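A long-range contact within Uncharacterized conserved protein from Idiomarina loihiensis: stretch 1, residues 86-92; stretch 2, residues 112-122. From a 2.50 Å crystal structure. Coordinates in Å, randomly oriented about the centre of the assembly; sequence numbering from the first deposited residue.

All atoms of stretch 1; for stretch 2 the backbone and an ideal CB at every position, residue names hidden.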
# COMPACT_ATOMS: atom_id res chain seq x y z
N LEU A 86 -22.72 -9.08 -4.19
CA LEU A 86 -21.35 -8.86 -4.60
C LEU A 86 -20.45 -8.67 -3.38
O LEU A 86 -20.72 -7.82 -2.52
CB LEU A 86 -21.30 -7.62 -5.49
CG LEU A 86 -20.25 -7.52 -6.59
CD1 LEU A 86 -20.39 -8.65 -7.59
CD2 LEU A 86 -20.43 -6.18 -7.27
N TYR A 87 -19.39 -9.47 -3.29
CA TYR A 87 -18.45 -9.34 -2.19
C TYR A 87 -17.04 -9.13 -2.71
O TYR A 87 -16.57 -9.84 -3.60
CB TYR A 87 -18.49 -10.57 -1.28
CG TYR A 87 -19.70 -10.64 -0.37
CD1 TYR A 87 -20.82 -11.39 -0.73
CD2 TYR A 87 -19.72 -9.98 0.86
CE1 TYR A 87 -21.94 -11.46 0.10
CE2 TYR A 87 -20.83 -10.05 1.70
CZ TYR A 87 -21.94 -10.79 1.31
OH TYR A 87 -23.04 -10.87 2.13
N PHE A 88 -16.37 -8.15 -2.12
CA PHE A 88 -14.98 -7.84 -2.38
C PHE A 88 -14.13 -8.41 -1.25
O PHE A 88 -14.36 -8.08 -0.08
CB PHE A 88 -14.82 -6.32 -2.46
CG PHE A 88 -13.40 -5.85 -2.52
CD1 PHE A 88 -12.65 -6.05 -3.67
CD2 PHE A 88 -12.83 -5.20 -1.43
CE1 PHE A 88 -11.34 -5.61 -3.74
CE2 PHE A 88 -11.52 -4.76 -1.49
CZ PHE A 88 -10.77 -4.96 -2.65
N VAL A 89 -13.16 -9.25 -1.59
CA VAL A 89 -12.36 -9.94 -0.58
C VAL A 89 -10.88 -9.56 -0.67
O VAL A 89 -10.21 -9.84 -1.68
CB VAL A 89 -12.51 -11.49 -0.66
CG1 VAL A 89 -11.60 -12.19 0.35
CG2 VAL A 89 -13.96 -11.91 -0.42
N ASN A 90 -10.38 -8.94 0.40
CA ASN A 90 -8.98 -8.53 0.51
C ASN A 90 -8.15 -9.60 1.23
O ASN A 90 -8.44 -9.94 2.38
CB ASN A 90 -8.90 -7.19 1.26
CG ASN A 90 -7.47 -6.72 1.49
OD1 ASN A 90 -7.12 -6.31 2.60
ND2 ASN A 90 -6.64 -6.76 0.45
N PHE A 91 -7.13 -10.12 0.54
CA PHE A 91 -6.23 -11.14 1.11
C PHE A 91 -5.13 -10.51 1.98
O PHE A 91 -4.60 -9.45 1.65
CB PHE A 91 -5.58 -11.99 0.01
CG PHE A 91 -6.53 -12.94 -0.69
CD1 PHE A 91 -7.08 -14.02 -0.02
CD2 PHE A 91 -6.83 -12.76 -2.04
CE1 PHE A 91 -7.95 -14.90 -0.67
CE2 PHE A 91 -7.69 -13.63 -2.70
CZ PHE A 91 -8.25 -14.70 -2.02
N GLY A 92 -4.79 -11.19 3.07
CA GLY A 92 -3.74 -10.74 3.98
C GLY A 92 -2.37 -11.24 3.60
O GLY A 92 -2.08 -12.44 3.69
N UNK A 112 -23.58 -14.97 1.96
CA UNK A 112 -23.09 -14.54 3.26
C UNK A 112 -21.61 -14.17 3.17
O UNK A 112 -20.90 -14.70 2.32
CB UNK A 112 -23.31 -15.64 4.31
N UNK A 113 -21.13 -13.25 4.05
CA UNK A 113 -19.70 -12.95 4.18
C UNK A 113 -18.82 -14.16 4.49
O UNK A 113 -17.65 -14.18 4.11
CB UNK A 113 -19.50 -11.90 5.28
N UNK A 114 -19.38 -15.16 5.18
CA UNK A 114 -18.67 -16.40 5.52
C UNK A 114 -18.37 -17.23 4.27
O UNK A 114 -17.23 -17.66 4.07
CB UNK A 114 -19.49 -17.23 6.51
N UNK A 115 -19.39 -17.45 3.44
CA UNK A 115 -19.25 -18.21 2.20
C UNK A 115 -18.46 -17.45 1.13
O UNK A 115 -17.81 -18.07 0.27
CB UNK A 115 -20.63 -18.57 1.66
N UNK A 116 -18.52 -16.12 1.19
CA UNK A 116 -17.73 -15.26 0.33
C UNK A 116 -16.24 -15.51 0.52
O UNK A 116 -15.51 -15.71 -0.45
CB UNK A 116 -18.06 -13.79 0.60
N UNK A 117 -15.81 -15.53 1.78
CA UNK A 117 -14.42 -15.80 2.15
C UNK A 117 -13.97 -17.19 1.71
O UNK A 117 -12.85 -17.36 1.24
CB UNK A 117 -14.24 -15.65 3.66
N UNK A 118 -14.87 -18.17 1.85
CA UNK A 118 -14.62 -19.55 1.44
C UNK A 118 -14.39 -19.70 -0.07
O UNK A 118 -13.43 -20.35 -0.49
CB UNK A 118 -15.80 -20.43 1.87
N UNK A 119 -15.25 -19.07 -0.87
CA UNK A 119 -15.16 -19.11 -2.33
C UNK A 119 -13.92 -18.40 -2.86
O UNK A 119 -13.35 -18.81 -3.87
CB UNK A 119 -16.41 -18.48 -2.95
N UNK A 120 -13.52 -17.33 -2.17
CA UNK A 120 -12.34 -16.56 -2.53
C UNK A 120 -11.05 -17.35 -2.31
O UNK A 120 -10.12 -17.26 -3.11
CB UNK A 120 -12.30 -15.26 -1.72
N UNK A 121 -11.01 -18.12 -1.22
CA UNK A 121 -9.87 -18.97 -0.88
C UNK A 121 -9.65 -20.08 -1.92
O UNK A 121 -8.51 -20.36 -2.30
CB UNK A 121 -10.08 -19.59 0.50
N UNK A 122 -10.75 -20.66 -2.38
CA UNK A 122 -10.73 -21.84 -3.24
C UNK A 122 -10.30 -21.59 -4.68
O UNK A 122 -9.90 -22.53 -5.38
CB UNK A 122 -12.12 -22.47 -3.25

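Strand 86-90 presents Tyr-87 and Val-89 to a helix that crosses it at -59°, with Phe-91 just beyond the strand's end. The side chains facing the helix are mainly apolar, the Tyr-87 hydroxyl excepted, so apolar contact is the chief demand.

Position 112 lies just before the helix, with extended backbone angles (-132/152), and its CA-to-CB bond points away from the strand. This is the N-cap position, where Ser, Thr, Asp or Asn are common because a short polar side chain can meet free amides of the first turn. The deposited residue is Ser-112. Its carbonyl O lies over one face of the Tyr-87 ring and accepts from the backbone N of residue 116.

At position 113 the phi of -56° and the place in the first turn, where the amide has no helical acceptor, permit proline; the ideal CB, sideways and 4.2 Å from Tyr-87 CE2, would also suit Ala or a small polar residue. It is Pro-113, whose CG packs 3.9 Å from Tyr-87 CE2, while its CD lies 3.4 Å from Tyr-87 OH.

Positions 114 and 115 have nothing of stretch 1 within 5.5 Å of their ideal CB atoms, so many residues would serve. They are Gln-114 and Ser-115; the OG of the latter is 3.0 Å from Ser-112 OG.

Position 116 points directly toward the strand, its ideal CB 3.7 Å from Tyr-87 CG and 4.6 Å from Val-89 CG2. So close an approach favours a small residue, Ala above all, with Gly or Ser conceivable. Ala-116 places its methyl 4.1 Å from the Tyr-87 ring centroid (CB to centroid), an off-centre CH-pi contact.

Position 117 points sideways, its ideal CB 5.5 Å from Val-89 CG1, which leaves latitude for long polar or apolar chains. Lys-117 is extended beyond chi1, and its end leads away to a hydrogen bond elsewhere in the structure.

Positions 118 and 119 are out of reach and little constrained by stretch 1; they are Gln-118 and Leu-119.

Position 120, one turn after 116, again points toward the strand, with its ideal CB 3.8 Å from Val-89 CG1 and 4.1 Å from Phe-91 CZ. A small apolar residue fits best. Ala-120 packs its CB against both side chains, and its carbonyl O meets the edge of the Phe-91 ring, 3.4 Å from CZ.

Position 121 points sideways, its ideal CB 5.3 Å from Phe-91 CE1, and tolerates a long chain. Arg-121 contributes a small contact there. Position 122 is out of reach and permissive; it is Ala-122.

Stretch 2 112-122: SPQSAKQLARA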
# COMPACT_ATOMS: atom_id res chain seq x y z
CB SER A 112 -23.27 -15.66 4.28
OG SER A 112 -22.27 -16.66 4.12
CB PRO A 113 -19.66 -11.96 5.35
CG PRO A 113 -20.99 -11.31 5.34
CD PRO A 113 -21.94 -12.40 4.95
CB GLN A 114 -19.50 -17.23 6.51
CG GLN A 114 -20.04 -16.46 7.71
CD GLN A 114 -19.02 -16.28 8.83
OE1 GLN A 114 -18.10 -17.08 8.98
NE2 GLN A 114 -19.20 -15.23 9.62
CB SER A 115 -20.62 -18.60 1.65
OG SER A 115 -21.41 -17.45 1.41
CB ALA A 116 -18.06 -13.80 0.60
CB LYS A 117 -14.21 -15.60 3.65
CG LYS A 117 -14.23 -14.14 4.11
CD LYS A 117 -14.00 -14.01 5.61
CE LYS A 117 -14.14 -12.56 6.06
NZ LYS A 117 -13.82 -12.38 7.50
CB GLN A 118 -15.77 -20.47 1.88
CG GLN A 118 -15.75 -20.84 3.36
CD GLN A 118 -16.84 -21.82 3.75
OE1 GLN A 118 -17.20 -22.71 2.97
NE2 GLN A 118 -17.36 -21.68 4.96
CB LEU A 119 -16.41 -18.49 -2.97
CG LEU A 119 -17.73 -19.26 -2.90
CD1 LEU A 119 -18.89 -18.30 -3.08
CD2 LEU A 119 -17.78 -20.39 -3.93
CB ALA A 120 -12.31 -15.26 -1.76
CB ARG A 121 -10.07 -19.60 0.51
CG ARG A 121 -9.79 -18.68 1.69
CD ARG A 121 -10.47 -19.18 2.96
NE ARG A 121 -10.22 -18.31 4.11
CZ ARG A 121 -10.95 -18.29 5.23
NH1 ARG A 121 -12.00 -19.08 5.37
NH2 ARG A 121 -10.62 -17.46 6.21
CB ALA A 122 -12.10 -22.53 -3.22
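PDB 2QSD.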